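Long-range contact in NAD_Gly3P_dh, NAD-dependent glycerol-3-phosphate dehydrogenase (PDB 5OCM), which binds NADP and probably acts as an NADPH-dependent imine reductase related to the beta-hydroxyacid dehydrogenases: residues R2-M14 against F22-R34. Residues are numbered along the deposited sequence; the frame is centred on the assembly and turned at random.
Sequences RDTDVTVLGLGLM and FLKDGHATTVWNR. With NAP (NADP nicotinamide-adenine-dinucleotide phosphate), chain G.
Asn33 OD1 is gripped twice: by Leu11 N at 2.9 Å, from above the amide plane, and by the adenosine ribose hydroxyl O3B at 2.6 Å. CG anti to the backbone N (chi1 -167°) carries the amide to NADP, and chi2 points ND2 at 2'-phosphate O1X; ND2 also bonds Ser35 O. Asparagine suits because one flat group accepts and donates; a leucine here would probably leave Leu11 N and the ribose hydroxyl without this acceptor and the phosphate without one donor. Arg34 lays its guanidinium over the adenine and bonds this phosphate through NE and NH1, probably helping balance its charge. At Gly10's positive phi a CB would jam against Leu9 O; on Gly12 it would strike the cofactor. Strands 6-9 and 29-32 run parallel, Val8 N bonding Thr30 O at 2.9 Å. Val6 CG2 lies over the Phe22 ring and Val8 CG2 at its edge, packing the last turn of helix 13-24 on the sheet. Thr4 OG1 and Thr30 OG1 share a 2.7 Å hydrogen bond; Asp5 OD2 takes up Ala28 N, while Ala28 O accepts from Asp5 N and Val6 N. This is a Rossmann beta-alpha-beta unit, Leu13 N and Met14 N bonding pyrophosphate at the helix start.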
loop_
_atom_site.group_PDB
_atom_site.type_symbol
_atom_site.label_atom_id
_atom_site.label_comp_id
_atom_site.label_asym_id
_atom_site.label_seq_id
_atom_site.Cartn_x
_atom_site.Cartn_y
_atom_site.Cartn_z
ATOM N N ARG A 2 43.947 -13.251 3.465
ATOM C CA ARG A 2 43.070 -14.351 2.888
ATOM C C ARG A 2 42.415 -13.882 1.555
ATOM O O ARG A 2 41.842 -12.803 1.506
ATOM C CB ARG A 2 41.981 -14.794 3.910
ATOM N N ASP A 3 42.349 -14.727 0.549
ATOM C CA ASP A 3 41.550 -14.433 -0.687
ATOM C C ASP A 3 40.108 -14.875 -0.406
ATOM O O ASP A 3 39.900 -15.954 0.137
ATOM C CB ASP A 3 42.026 -15.235 -1.886
ATOM C CG ASP A 3 43.385 -14.833 -2.389
ATOM O OD1 ASP A 3 43.737 -13.639 -2.316
ATOM O OD2 ASP A 3 44.071 -15.743 -2.916
ATOM N N THR A 4 39.146 -14.027 -0.749
ATOM C CA THR A 4 37.769 -14.296 -0.469
ATOM C C THR A 4 36.956 -14.088 -1.735
ATOM O O THR A 4 37.449 -13.616 -2.714
ATOM C CB THR A 4 37.249 -13.432 0.717
ATOM O OG1 THR A 4 37.601 -12.051 0.542
ATOM C CG2 THR A 4 37.832 -13.892 2.042
ATOM N N ASP A 5 35.697 -14.471 -1.693
ATOM C CA ASP A 5 34.802 -14.404 -2.852
ATOM C C ASP A 5 34.102 -13.050 -2.972
ATOM O O ASP A 5 33.809 -12.608 -4.071
ATOM C CB ASP A 5 33.727 -15.502 -2.736
ATOM C CG ASP A 5 34.312 -16.893 -2.689
ATOM O OD1 ASP A 5 35.189 -17.193 -3.471
ATOM O OD2 ASP A 5 33.900 -17.678 -1.846
ATOM N N VAL A 6 33.816 -12.423 -1.818
ATOM C CA VAL A 6 33.052 -11.194 -1.776
ATOM C C VAL A 6 33.478 -10.353 -0.578
ATOM O O VAL A 6 33.790 -10.883 0.466
ATOM C CB VAL A 6 31.517 -11.481 -1.831
ATOM C CG1 VAL A 6 31.096 -12.225 -0.646
ATOM C CG2 VAL A 6 30.720 -10.193 -1.901
ATOM N N THR A 7 33.572 -9.049 -0.784
ATOM C CA THR A 7 33.839 -8.036 0.234
ATOM C C THR A 7 32.579 -7.167 0.446
ATOM O O THR A 7 31.933 -6.791 -0.528
ATOM C CB THR A 7 35.032 -7.157 -0.165
ATOM O OG1 THR A 7 36.235 -7.969 -0.063
ATOM C CG2 THR A 7 35.164 -5.950 0.752
ATOM N N VAL A 8 32.241 -6.898 1.718
ATOM C CA VAL A 8 31.238 -5.950 2.069
ATOM C C VAL A 8 31.909 -4.775 2.808
ATOM O O VAL A 8 32.605 -4.974 3.843
ATOM C CB VAL A 8 30.126 -6.550 2.950
ATOM C CG1 VAL A 8 29.099 -5.478 3.342
ATOM C CG2 VAL A 8 29.463 -7.717 2.213
ATOM N N LEU A 9 31.742 -3.568 2.250
ATOM C CA LEU A 9 32.150 -2.330 2.887
ATOM C C LEU A 9 30.921 -1.628 3.433
ATOM O O LEU A 9 30.047 -1.238 2.663
ATOM C CB LEU A 9 32.840 -1.409 1.887
ATOM C CG LEU A 9 33.968 -2.020 1.067
ATOM C CD1 LEU A 9 34.523 -1.023 0.052
ATOM C CD2 LEU A 9 35.099 -2.524 1.954
ATOM N N GLY A 10 30.879 -1.479 4.752
ATOM C CA GLY A 10 29.789 -0.847 5.467
ATOM C C GLY A 10 29.003 -1.883 6.238
ATOM O O GLY A 10 28.394 -2.773 5.638
ATOM N N LEU A 11 29.059 -1.791 7.561
ATOM C CA LEU A 11 28.457 -2.769 8.457
ATOM C C LEU A 11 27.466 -2.114 9.393
ATOM O O LEU A 11 27.462 -2.385 10.603
ATOM C CB LEU A 11 29.520 -3.520 9.237
ATOM C CG LEU A 11 30.501 -4.286 8.412
ATOM C CD1 LEU A 11 31.543 -4.956 9.321
ATOM C CD2 LEU A 11 29.876 -5.316 7.443
ATOM N N GLY A 12 26.569 -1.344 8.802
ATOM C CA GLY A 12 25.350 -0.905 9.509
ATOM C C GLY A 12 24.365 -2.027 9.622
ATOM O O GLY A 12 24.693 -3.193 9.404
ATOM N N LEU A 13 23.118 -1.706 9.988
ATOM C CA LEU A 13 22.083 -2.740 10.096
ATOM C C LEU A 13 21.988 -3.527 8.787
ATOM O O LEU A 13 21.846 -4.740 8.792
ATOM C CB LEU A 13 20.714 -2.093 10.357
ATOM C CG LEU A 13 20.576 -1.388 11.691
ATOM C CD1 LEU A 13 19.132 -0.915 11.834
ATOM C CD2 LEU A 13 20.881 -2.285 12.892
ATOM N N MET A 14 22.075 -2.835 7.651
ATOM C CA MET A 14 21.911 -3.521 6.387
ATOM C C MET A 14 23.178 -4.238 5.937
ATOM O O MET A 14 23.147 -5.398 5.515
ATOM C CB MET A 14 21.376 -2.572 5.318
ATOM C CG MET A 14 21.173 -3.238 3.981
ATOM S SD MET A 14 20.137 -4.753 3.927
ATOM C CE MET A 14 18.537 -3.943 4.079
ATOM N N PHE A 22 25.811 -13.602 2.611
ATOM C CA PHE A 22 26.900 -14.172 1.837
ATOM C C PHE A 22 27.550 -15.340 2.600
ATOM O O PHE A 22 27.826 -16.381 1.993
ATOM C CB PHE A 22 27.950 -13.140 1.450
ATOM C CG PHE A 22 27.518 -12.172 0.394
ATOM C CD1 PHE A 22 27.022 -12.594 -0.818
ATOM C CD2 PHE A 22 27.663 -10.762 0.620
ATOM C CE1 PHE A 22 26.676 -11.672 -1.802
ATOM C CE2 PHE A 22 27.304 -9.860 -0.336
ATOM C CZ PHE A 22 26.811 -10.311 -1.558
ATOM N N LEU A 23 27.731 -15.184 3.905
ATOM C CA LEU A 23 28.333 -16.222 4.727
ATOM C C LEU A 23 27.435 -17.462 4.825
ATOM O O LEU A 23 27.931 -18.602 4.710
ATOM C CB LEU A 23 28.634 -15.699 6.120
ATOM C CG LEU A 23 29.777 -14.691 6.229
ATOM C CD1 LEU A 23 29.693 -13.987 7.561
ATOM C CD2 LEU A 23 31.127 -15.417 6.050
ATOM N N LYS A 24 26.132 -17.249 4.989
ATOM C CA LYS A 24 25.146 -18.355 5.045
ATOM C C LYS A 24 25.156 -19.222 3.830
ATOM O O LYS A 24 24.938 -20.444 3.912
ATOM C CB LYS A 24 23.740 -17.779 5.285
ATOM C CG LYS A 24 22.592 -18.783 5.182
ATOM C CD LYS A 24 21.231 -18.165 5.584
ATOM C CE LYS A 24 20.672 -17.250 4.503
ATOM N NZ LYS A 24 20.447 -17.908 3.117
ATOM N N ASP A 25 25.408 -18.626 2.664
ATOM C CA ASP A 25 25.478 -19.378 1.424
ATOM C C ASP A 25 26.848 -19.908 1.069
ATOM O O ASP A 25 27.051 -20.384 -0.042
ATOM C CB ASP A 25 24.896 -18.590 0.275
ATOM C CG ASP A 25 23.352 -18.692 0.226
ATOM O OD1 ASP A 25 22.692 -19.322 1.135
ATOM O OD2 ASP A 25 22.826 -18.127 -0.744
ATOM N N GLY A 26 27.774 -19.821 2.004
ATOM C CA GLY A 26 29.053 -20.505 1.873
ATOM C C GLY A 26 30.100 -19.657 1.215
ATOM O O GLY A 26 31.159 -20.159 0.929
ATOM N N HIS A 27 29.833 -18.390 0.931
ATOM C CA HIS A 27 30.854 -17.549 0.263
ATOM C C HIS A 27 31.911 -17.083 1.275
ATOM O O HIS A 27 31.580 -16.631 2.372
ATOM C CB HIS A 27 30.229 -16.325 -0.392
ATOM C CG HIS A 27 29.213 -16.671 -1.417
ATOM N ND1 HIS A 27 29.547 -17.190 -2.648
ATOM C CD2 HIS A 27 27.859 -16.586 -1.388
ATOM C CE1 HIS A 27 28.429 -17.432 -3.329
ATOM N NE2 HIS A 27 27.395 -17.075 -2.580
ATOM N N ALA A 28 33.180 -17.170 0.909
ATOM C CA ALA A 28 34.229 -16.549 1.694
ATOM C C ALA A 28 34.059 -15.038 1.638
ATOM O O ALA A 28 34.034 -14.473 0.535
ATOM C CB ALA A 28 35.604 -16.963 1.192
ATOM N N THR A 29 33.951 -14.422 2.795
ATOM C CA THR A 29 33.531 -13.043 2.903
ATOM C C THR A 29 34.492 -12.233 3.752
ATOM O O THR A 29 34.765 -12.571 4.911
ATOM C CB THR A 29 32.091 -12.958 3.494
ATOM O OG1 THR A 29 31.225 -13.757 2.706
ATOM C CG2 THR A 29 31.613 -11.569 3.493
ATOM N N THR A 30 34.991 -11.136 3.186
ATOM C CA THR A 30 35.770 -10.138 3.908
ATOM C C THR A 30 34.880 -8.914 4.187
ATOM O O THR A 30 34.084 -8.491 3.331
ATOM C CB THR A 30 36.999 -9.701 3.115
ATOM O OG1 THR A 30 37.881 -10.841 2.961
ATOM C CG2 THR A 30 37.758 -8.583 3.789
ATOM N N VAL A 31 34.954 -8.378 5.401
ATOM C CA VAL A 31 34.202 -7.223 5.792
ATOM C C VAL A 31 35.046 -6.085 6.344
ATOM O O VAL A 31 36.126 -6.294 6.868
ATOM C CB VAL A 31 33.117 -7.595 6.834
ATOM C CG1 VAL A 31 32.212 -8.709 6.297
ATOM C CG2 VAL A 31 33.724 -8.000 8.142
ATOM N N TRP A 32 34.514 -4.860 6.252
ATOM C CA TRP A 32 35.155 -3.666 6.793
ATOM C C TRP A 32 34.082 -2.646 7.095
ATOM O O TRP A 32 33.065 -2.541 6.386
ATOM C CB TRP A 32 36.162 -3.068 5.805
ATOM C CG TRP A 32 36.705 -1.736 6.255
ATOM C CD1 TRP A 32 37.761 -1.493 7.113
ATOM C CD2 TRP A 32 36.192 -0.444 5.920
ATOM N NE1 TRP A 32 37.936 -0.166 7.312
ATOM C CE2 TRP A 32 36.986 0.519 6.601
ATOM C CE3 TRP A 32 35.116 -0.003 5.148
ATOM C CZ2 TRP A 32 36.770 1.896 6.487
ATOM C CZ3 TRP A 32 34.895 1.392 5.042
ATOM C CH2 TRP A 32 35.724 2.299 5.691
ATOM N N ASN A 33 34.313 -1.867 8.144
ATOM C CA ASN A 33 33.459 -0.739 8.545
ATOM C C ASN A 33 34.355 0.382 9.034
ATOM O O ASN A 33 35.396 0.110 9.656
ATOM C CB ASN A 33 32.535 -1.159 9.681
ATOM C CG ASN A 33 31.426 -0.136 9.928
ATOM O OD1 ASN A 33 30.645 0.184 8.977
ATOM N ND2 ASN A 33 31.365 0.414 11.170
ATOM N N ARG A 34 33.951 1.620 8.814
ATOM C CA ARG A 34 34.732 2.787 9.312
ATOM C C ARG A 34 34.996 2.694 10.786
ATOM O O ARG A 34 36.121 2.861 11.197
ATOM C CB ARG A 34 33.960 4.074 8.979
ATOM C CG ARG A 34 34.464 5.308 9.705
ATOM C CD ARG A 34 33.675 6.511 9.258
ATOM N NE ARG A 34 32.299 6.472 9.723
ATOM C CZ ARG A 34 31.439 7.476 9.591
ATOM N NH1 ARG A 34 30.204 7.355 10.045
ATOM N NH2 ARG A 34 31.805 8.628 9.010
HETATM P PA NAP G . 23.194 2.485 9.171
HETATM O O1A NAP G . 22.882 1.423 10.224
HETATM O O2A NAP G . 22.950 3.823 9.700
HETATM O O5B NAP G . 24.716 2.355 8.590
HETATM C C5B NAP G . 25.324 3.466 7.940
HETATM C C4B NAP G . 26.650 2.909 7.481
HETATM O O4B NAP G . 27.347 3.827 6.658
HETATM C C3B NAP G . 27.622 2.506 8.636
HETATM O O3B NAP G . 28.360 1.306 8.308
HETATM C C2B NAP G . 28.553 3.736 8.674
HETATM O O2B NAP G . 29.813 3.517 9.334
HETATM C C1B NAP G . 28.676 4.029 7.204
HETATM N N9A NAP G . 29.146 5.370 6.911
HETATM C C8A NAP G . 28.510 6.536 7.060
HETATM N N7A NAP G . 29.264 7.553 6.669
HETATM C C5A NAP G . 30.431 7.015 6.261
HETATM C C6A NAP G . 31.674 7.529 5.717
HETATM N N6A NAP G . 31.830 8.897 5.529
HETATM N N1A NAP G . 32.689 6.665 5.500
HETATM C C2A NAP G . 32.556 5.333 5.685
HETATM N N3A NAP G . 31.427 4.767 6.157
HETATM C C4A NAP G . 30.377 5.579 6.434
HETATM O O3 NAP G . 22.317 2.394 7.860
HETATM P PN NAP G . 21.737 0.989 7.235
HETATM O O1N NAP G . 20.353 0.793 7.702
HETATM O O2N NAP G . 22.835 -0.087 7.214
HETATM O O5D NAP G . 21.572 1.612 5.753
HETATM C C5D NAP G . 22.698 1.578 4.871
HETATM C C4D NAP G . 22.173 1.873 3.480
HETATM O O4D NAP G . 21.213 0.795 3.107
HETATM C C3D NAP G . 21.486 3.253 3.421
HETATM O O3D NAP G . 21.751 3.900 2.163
HETATM C C2D NAP G . 20.011 2.830 3.526
HETATM O O2D NAP G . 19.048 3.759 3.003
HETATM C C1D NAP G . 20.042 1.482 2.758
HETATM N N1N NAP G . 18.937 0.603 3.087
HETATM C C2N NAP G . 18.715 0.226 4.330
HETATM C C3N NAP G . 17.622 -0.603 4.647
HETATM C C7N NAP G . 17.272 -1.003 6.030
HETATM O O7N NAP G . 16.188 -1.615 6.148
HETATM N N7N NAP G . 18.055 -0.705 7.030
HETATM C C4N NAP G . 16.800 -1.081 3.613
HETATM C C5N NAP G . 17.141 -0.743 2.307
HETATM C C6N NAP G . 18.218 0.100 2.091
HETATM P P2B NAP G . 29.910 3.691 10.926
HETATM O O1X NAP G . 29.407 2.407 11.499
HETATM O O2X NAP G . 31.364 3.994 11.053
HETATM O O3X NAP G . 29.148 4.983 11.227
HETATM O O HOH W 1 40.572 -11.224 3.362
#